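Local coordinates for uncharacterized protein (Desulfovibrio piger ATCC 29098, PDB 4Z48), which is of unknown function but belongs to the LolA-like family, which includes the periplasmic lipoprotein carrier LolA, so it may bind a lipid-like ligand, at residues E31-I36 with T44-T49; S117-E122 with T221-S226. All coordinates share one frame; numbering follows the deposited sequence.

Contact 1: E31-I36 with T44-T49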
loop_
_atom_site.group_PDB
_atom_site.type_symbol
_atom_site.label_atom_id
_atom_site.label_comp_id
_atom_site.label_asym_id
_atom_site.label_seq_id
_atom_site.Cartn_x
_atom_site.Cartn_y
_atom_site.Cartn_z
ATOM N N GLU A 31 7.128 -10.968 6.199
ATOM C CA GLU A 31 8.479 -10.460 6.355
ATOM C C GLU A 31 8.893 -9.807 5.031
ATOM O O GLU A 31 8.509 -10.264 3.944
ATOM C CB GLU A 31 9.428 -11.600 6.744
ATOM C CG GLU A 31 9.151 -12.146 8.129
ATOM C CD GLU A 31 9.857 -13.448 8.431
ATOM O OE1 GLU A 31 10.802 -13.793 7.690
ATOM O OE2 GLU A 31 9.445 -14.142 9.385
ATOM N N ALA A 32 9.609 -8.711 5.110
ATOM C CA ALA A 32 10.037 -8.027 3.884
ATOM C C ALA A 32 11.427 -7.456 4.018
ATOM O O ALA A 32 11.877 -7.168 5.134
ATOM C CB ALA A 32 9.070 -6.888 3.533
ATOM N N VAL A 33 12.104 -7.316 2.870
ATOM C CA VAL A 33 13.382 -6.612 2.728
ATOM C C VAL A 33 13.141 -5.543 1.654
ATOM O O VAL A 33 12.604 -5.857 0.586
ATOM C CB VAL A 33 14.591 -7.532 2.401
ATOM C CG1 VAL A 33 15.819 -6.691 2.030
ATOM C CG2 VAL A 33 14.935 -8.417 3.595
HETATM N N MSE A 34 13.534 -4.309 1.947
HETATM C CA MSE A 34 13.409 -3.163 1.059
HETATM C C MSE A 34 14.800 -2.642 0.742
HETATM O O MSE A 34 15.636 -2.520 1.636
HETATM C CB MSE A 34 12.516 -2.108 1.748
HETATM C CG MSE A 34 12.682 -0.694 1.284
HETATM SE SE MSE A 34 11.680 0.440 2.574
HETATM C CE MSE A 34 10.011 0.144 1.996
ATOM N N SER A 35 15.058 -2.394 -0.532
ATOM C CA SER A 35 16.319 -1.839 -1.001
ATOM C C SER A 35 16.009 -0.531 -1.777
ATOM O O SER A 35 15.273 -0.539 -2.764
ATOM C CB SER A 35 17.062 -2.879 -1.849
ATOM O OG SER A 35 18.240 -2.332 -2.414
ATOM N N ILE A 36 16.529 0.587 -1.279
ATOM C CA ILE A 36 16.339 1.918 -1.838
ATOM C C ILE A 36 17.607 2.356 -2.557
ATOM O O ILE A 36 18.675 2.480 -1.915
ATOM C CB ILE A 36 15.973 2.913 -0.692
ATOM C CG1 ILE A 36 14.842 2.357 0.209
ATOM C CG2 ILE A 36 15.570 4.267 -1.296
ATOM C CD1 ILE A 36 14.750 2.977 1.597
ATOM N N THR A 44 18.921 0.076 3.034
ATOM C CA THR A 44 18.171 -1.173 3.143
ATOM C C THR A 44 17.408 -1.176 4.441
ATOM O O THR A 44 17.782 -0.487 5.384
ATOM C CB THR A 44 19.099 -2.448 2.980
ATOM O OG1 THR A 44 19.758 -2.786 4.193
ATOM C CG2 THR A 44 20.105 -2.310 1.871
ATOM N N ARG A 45 16.287 -1.860 4.452
ATOM C CA ARG A 45 15.432 -2.035 5.611
ATOM C C ARG A 45 14.866 -3.433 5.606
ATOM O O ARG A 45 14.547 -3.939 4.535
ATOM C CB ARG A 45 14.268 -1.034 5.622
ATOM C CG ARG A 45 14.625 0.377 6.062
ATOM C CD ARG A 45 15.035 1.258 4.894
ATOM N NE ARG A 45 15.219 2.637 5.332
ATOM C CZ ARG A 45 16.341 3.123 5.835
ATOM N NH1 ARG A 45 17.415 2.347 5.955
ATOM N NH2 ARG A 45 16.407 4.393 6.215
ATOM N N SER A 46 14.755 -4.046 6.782
ATOM C CA SER A 46 14.109 -5.349 6.987
ATOM C C SER A 46 12.971 -5.091 7.928
ATOM O O SER A 46 13.185 -4.400 8.930
ATOM C CB SER A 46 15.073 -6.378 7.587
ATOM O OG SER A 46 15.986 -6.893 6.636
ATOM N N PHE A 47 11.787 -5.628 7.655
ATOM C CA PHE A 47 10.650 -5.422 8.550
ATOM C C PHE A 47 9.650 -6.586 8.547
ATOM O O PHE A 47 9.654 -7.415 7.659
ATOM C CB PHE A 47 9.910 -4.106 8.248
ATOM C CG PHE A 47 9.386 -3.905 6.843
ATOM C CD1 PHE A 47 10.205 -3.382 5.843
ATOM C CD2 PHE A 47 8.065 -4.201 6.527
ATOM C CE1 PHE A 47 9.720 -3.184 4.547
ATOM C CE2 PHE A 47 7.564 -3.961 5.243
ATOM C CZ PHE A 47 8.386 -3.422 4.268
ATOM N N LYS A 48 8.838 -6.660 9.596
ATOM C CA LYS A 48 7.724 -7.599 9.700
ATOM C C LYS A 48 6.444 -6.771 9.723
ATOM O O LYS A 48 6.421 -5.679 10.307
ATOM C CB LYS A 48 7.824 -8.506 10.941
ATOM C CG LYS A 48 8.955 -9.533 10.898
ATOM C CD LYS A 48 9.179 -10.163 12.263
ATOM C CE LYS A 48 10.197 -11.280 12.178
ATOM N NZ LYS A 48 11.590 -10.774 12.050
ATOM N N THR A 49 5.392 -7.251 9.044
ATOM C CA THR A 49 4.101 -6.588 9.014
ATOM C C THR A 49 3.043 -7.500 9.630
ATOM O O THR A 49 2.886 -8.631 9.201
ATOM C CB THR A 49 3.699 -6.131 7.566
ATOM O OG1 THR A 49 4.714 -5.274 7.028
ATOM C CG2 THR A 49 2.378 -5.359 7.546
#
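The beta hairpin of strands 27-38 and 41-54, part of the antiparallel beta framework of this LolA-like fold, brings residues 31-36 alongside 44-49, their short axes 4.7 Å apart at an angle of 163°. Two hydrogen-bonded pairs, Ala-32 with Phe-47 and Met-34 with Arg-45, supply four backbone bonds. The straightest runs from Met-34 N to Arg-45 O (2.8 Å, 175° at the hydrogen), nearly along the C=O axis. On the face bearing Glu-31, Val-33, Ser-46 and Lys-48, the extended Glu-31 chain lies beside Lys-48, both pointing the same way, with Glu-31 CG 3.8 Å from Lys-48 CG. Their charged ends do not touch: Glu-31 turns its carboxylate to Tyr-29 and Asn-227.

The buried face is shaped by Phe-47. Its CG sits in the crowded position between backbone N and carbonyl carbon (chi1 57°), which brings the ring back across the hairpin. Ala-32 CB then lies over one ring face in a CH-pi contact, 3.8 Å from the centroid, while Met-34 CB approaches the ring edge. Arg-45, bent at chi2, crosses selenomethionine Met-34 and Ile-36 obliquely, and its NE bonds to Met-115 O. Ile-36 CD1 packs 3.7 Å from Arg-45 CD, and Arg-45 NH1 returns to its own strand, giving a hydrogen bond to Thr-44 O from above the carbonyl plane.

Contact 2: S117-E122 with T221-S226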
loop_
_atom_site.group_PDB
_atom_site.type_symbol
_atom_site.label_atom_id
_atom_site.label_comp_id
_atom_site.label_asym_id
_atom_site.label_seq_id
_atom_site.Cartn_x
_atom_site.Cartn_y
_atom_site.Cartn_z
ATOM N N SER A 117 12.320 5.783 1.601
ATOM C CA SER A 117 12.006 5.005 0.401
ATOM C C SER A 117 11.209 5.827 -0.616
ATOM O O SER A 117 10.873 6.998 -0.382
ATOM C CB SER A 117 11.242 3.723 0.740
ATOM O OG SER A 117 9.871 3.995 0.995
ATOM N N ASP A 118 10.888 5.175 -1.755
ATOM C CA ASP A 118 10.084 5.772 -2.820
ATOM C C ASP A 118 8.600 5.632 -2.526
ATOM O O ASP A 118 7.781 6.196 -3.244
ATOM C CB ASP A 118 10.480 5.195 -4.164
ATOM C CG ASP A 118 11.873 5.700 -4.501
ATOM O OD1 ASP A 118 11.987 6.843 -4.896
ATOM O OD2 ASP A 118 12.866 4.984 -4.199
ATOM N N LEU A 119 8.261 5.013 -1.394
ATOM C CA LEU A 119 6.875 4.958 -0.904
ATOM C C LEU A 119 6.627 6.165 0.010
ATOM O O LEU A 119 7.543 6.541 0.754
ATOM C CB LEU A 119 6.680 3.670 -0.081
ATOM C CG LEU A 119 6.482 2.334 -0.777
ATOM C CD1 LEU A 119 7.756 1.859 -1.473
ATOM C CD2 LEU A 119 6.169 1.276 0.257
ATOM N N SER A 120 5.417 6.752 -0.015
ATOM C CA SER A 120 5.011 7.808 0.900
ATOM C C SER A 120 4.302 7.175 2.077
ATOM O O SER A 120 3.901 6.024 1.965
ATOM C CB SER A 120 4.087 8.793 0.198
ATOM O OG SER A 120 4.764 9.531 -0.805
ATOM N N ASN A 121 4.100 7.920 3.187
ATOM C CA ASN A 121 3.359 7.388 4.341
ATOM C C ASN A 121 1.918 6.979 3.945
ATOM O O ASN A 121 1.407 5.958 4.418
ATOM C CB ASN A 121 3.319 8.416 5.482
ATOM C CG ASN A 121 4.668 8.679 6.078
ATOM O OD1 ASN A 121 5.492 7.781 6.186
ATOM N ND2 ASN A 121 4.928 9.926 6.444
ATOM N N GLU A 122 1.299 7.723 3.025
ATOM C CA GLU A 122 -0.062 7.400 2.587
ATOM C C GLU A 122 -0.115 6.113 1.751
ATOM O O GLU A 122 -1.143 5.469 1.758
ATOM C CB GLU A 122 -0.721 8.558 1.828
ATOM C CG GLU A 122 -0.156 8.855 0.443
ATOM C CD GLU A 122 -0.999 9.854 -0.337
ATOM O OE1 GLU A 122 -2.231 9.656 -0.459
ATOM O OE2 GLU A 122 -0.415 10.841 -0.834
ATOM N N THR A 221 12.856 1.951 -5.382
ATOM C CA THR A 221 12.794 1.057 -4.227
ATOM C C THR A 221 12.336 -0.323 -4.679
ATOM O O THR A 221 11.349 -0.427 -5.407
ATOM C CB THR A 221 11.876 1.682 -3.130
ATOM O OG1 THR A 221 12.469 2.925 -2.694
ATOM C CG2 THR A 221 11.693 0.771 -1.926
ATOM N N VAL A 222 13.017 -1.384 -4.224
ATOM C CA VAL A 222 12.571 -2.749 -4.541
ATOM C C VAL A 222 12.206 -3.433 -3.216
ATOM O O VAL A 222 13.022 -3.461 -2.315
ATOM C CB VAL A 222 13.611 -3.546 -5.366
ATOM C CG1 VAL A 222 13.126 -4.972 -5.648
ATOM C CG2 VAL A 222 13.942 -2.826 -6.674
ATOM N N ILE A 223 10.984 -3.975 -3.101
ATOM C CA ILE A 223 10.583 -4.656 -1.869
ATOM C C ILE A 223 10.270 -6.118 -2.173
ATOM O O ILE A 223 9.439 -6.406 -3.051
ATOM C CB ILE A 223 9.350 -3.979 -1.176
ATOM C CG1 ILE A 223 9.496 -2.435 -1.071
ATOM C CG2 ILE A 223 9.138 -4.616 0.220
ATOM C CD1 ILE A 223 8.154 -1.759 -0.790
ATOM N N ASP A 224 10.867 -7.015 -1.371
ATOM C CA ASP A 224 10.680 -8.452 -1.466
ATOM C C ASP A 224 10.020 -8.956 -0.234
ATOM O O ASP A 224 10.599 -8.847 0.851
ATOM C CB ASP A 224 12.007 -9.179 -1.666
ATOM C CG ASP A 224 12.625 -9.063 -3.030
ATOM O OD1 ASP A 224 12.158 -9.764 -3.936
ATOM O OD2 ASP A 224 13.725 -8.445 -3.132
ATOM N N TRP A 225 8.817 -9.533 -0.388
ATOM C CA TRP A 225 8.107 -10.140 0.723
ATOM C C TRP A 225 8.308 -11.647 0.715
ATOM O O TRP A 225 8.287 -12.308 -0.354
ATOM C CB TRP A 225 6.606 -9.847 0.712
ATOM C CG TRP A 225 6.212 -8.451 1.100
ATOM C CD1 TRP A 225 5.909 -7.992 2.350
ATOM C CD2 TRP A 225 6.115 -7.328 0.223
ATOM N NE1 TRP A 225 5.564 -6.661 2.296
ATOM C CE2 TRP A 225 5.716 -6.217 1.006
ATOM C CE3 TRP A 225 6.324 -7.147 -1.155
ATOM C CZ2 TRP A 225 5.516 -4.943 0.453
ATOM C CZ3 TRP A 225 6.087 -5.883 -1.709
ATOM C CH2 TRP A 225 5.679 -4.808 -0.913
ATOM N N SER A 226 8.404 -12.211 1.918
ATOM C CA SER A 226 8.517 -13.652 2.079
ATOM C C SER A 226 7.939 -14.070 3.424
ATOM O O SER A 226 7.569 -13.212 4.227
ATOM C CB SER A 226 9.951 -14.137 1.870
ATOM O OG SER A 226 10.893 -13.571 2.756
#
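The backbone of residues 117-122 follows an irregular path, while 221-226 is a strand, and the two come nearest at Asp-118 and Thr-221, whose CA atoms are 5.6 Å apart. An ST turn shapes the loop at this point: Ser-117 OG, in the crowded position between its backbone N and carbonyl carbon (chi1 78°), accepts a hydrogen bond from Leu-119 N at 3.1 Å. The same hydroxyl is also bonded to Phe-114 O, so one side chain ties two parts of the loop together. Strand 219-230 belongs to the antiparallel framework of the LolA-like fold, and this buried contact joins its inward-facing side chains to the long connection between strands 101-104 and 133-143.

The polar half rests on a short bond. Thr-221 OG1, anti to its carbonyl carbon (chi1 -63°), donates to Asp-118 OD2 at 2.6 Å and meets the anti lone pair, on the side away from the other carboxylate oxygen. That other oxygen, OD1, forms a salt bridge with Arg-214 and a hydrogen bond with Ser-219. Asp-118 is therefore held through both oxygens, and the neighbouring arginine would be expected to favour its ionised form. Thr-221 OG1 also lies 2.9 Å from Asp-118 N.

The apolar half follows along the strand. Thr-221 CG2, anti to the backbone N, faces Ser-117 CB at 4.0 Å, and Leu-119 crosses the threonine at about a right angle. Two residues on, Leu-119 and Ile-223 meet tip to tip, the leucine fork presenting both methyls to a single isoleucine methyl: Ile-223 CD1 lies 3.7 Å from Leu-119 CD1 and 3.8 Å from Leu-119 CD2.

In the fold
Contact 1 closes before contact 2 opens along the chain, yet their centres lie only 8 Å apart, because strand 219-230 near the C-terminus pairs with strand 27-38 near the N-terminus. Across the sheet the order is 41-54, 27-38, 219-230, so the hairpin of contact 1 continues directly into the strand of contact 2. Backbone bonds mark this junction, with Ser-35 O 2.8 Å from Val-222 N. Ile-36 CD1 also reaches Ser-117 CA at 3.6 Å, so the loop of contact 2 touches strand 27-38 as well as strand 219-230. Segments distant in sequence thus share one layer of side chains, packing this protein's N-terminal hairpin, C-terminal strand and 105-132 connection together.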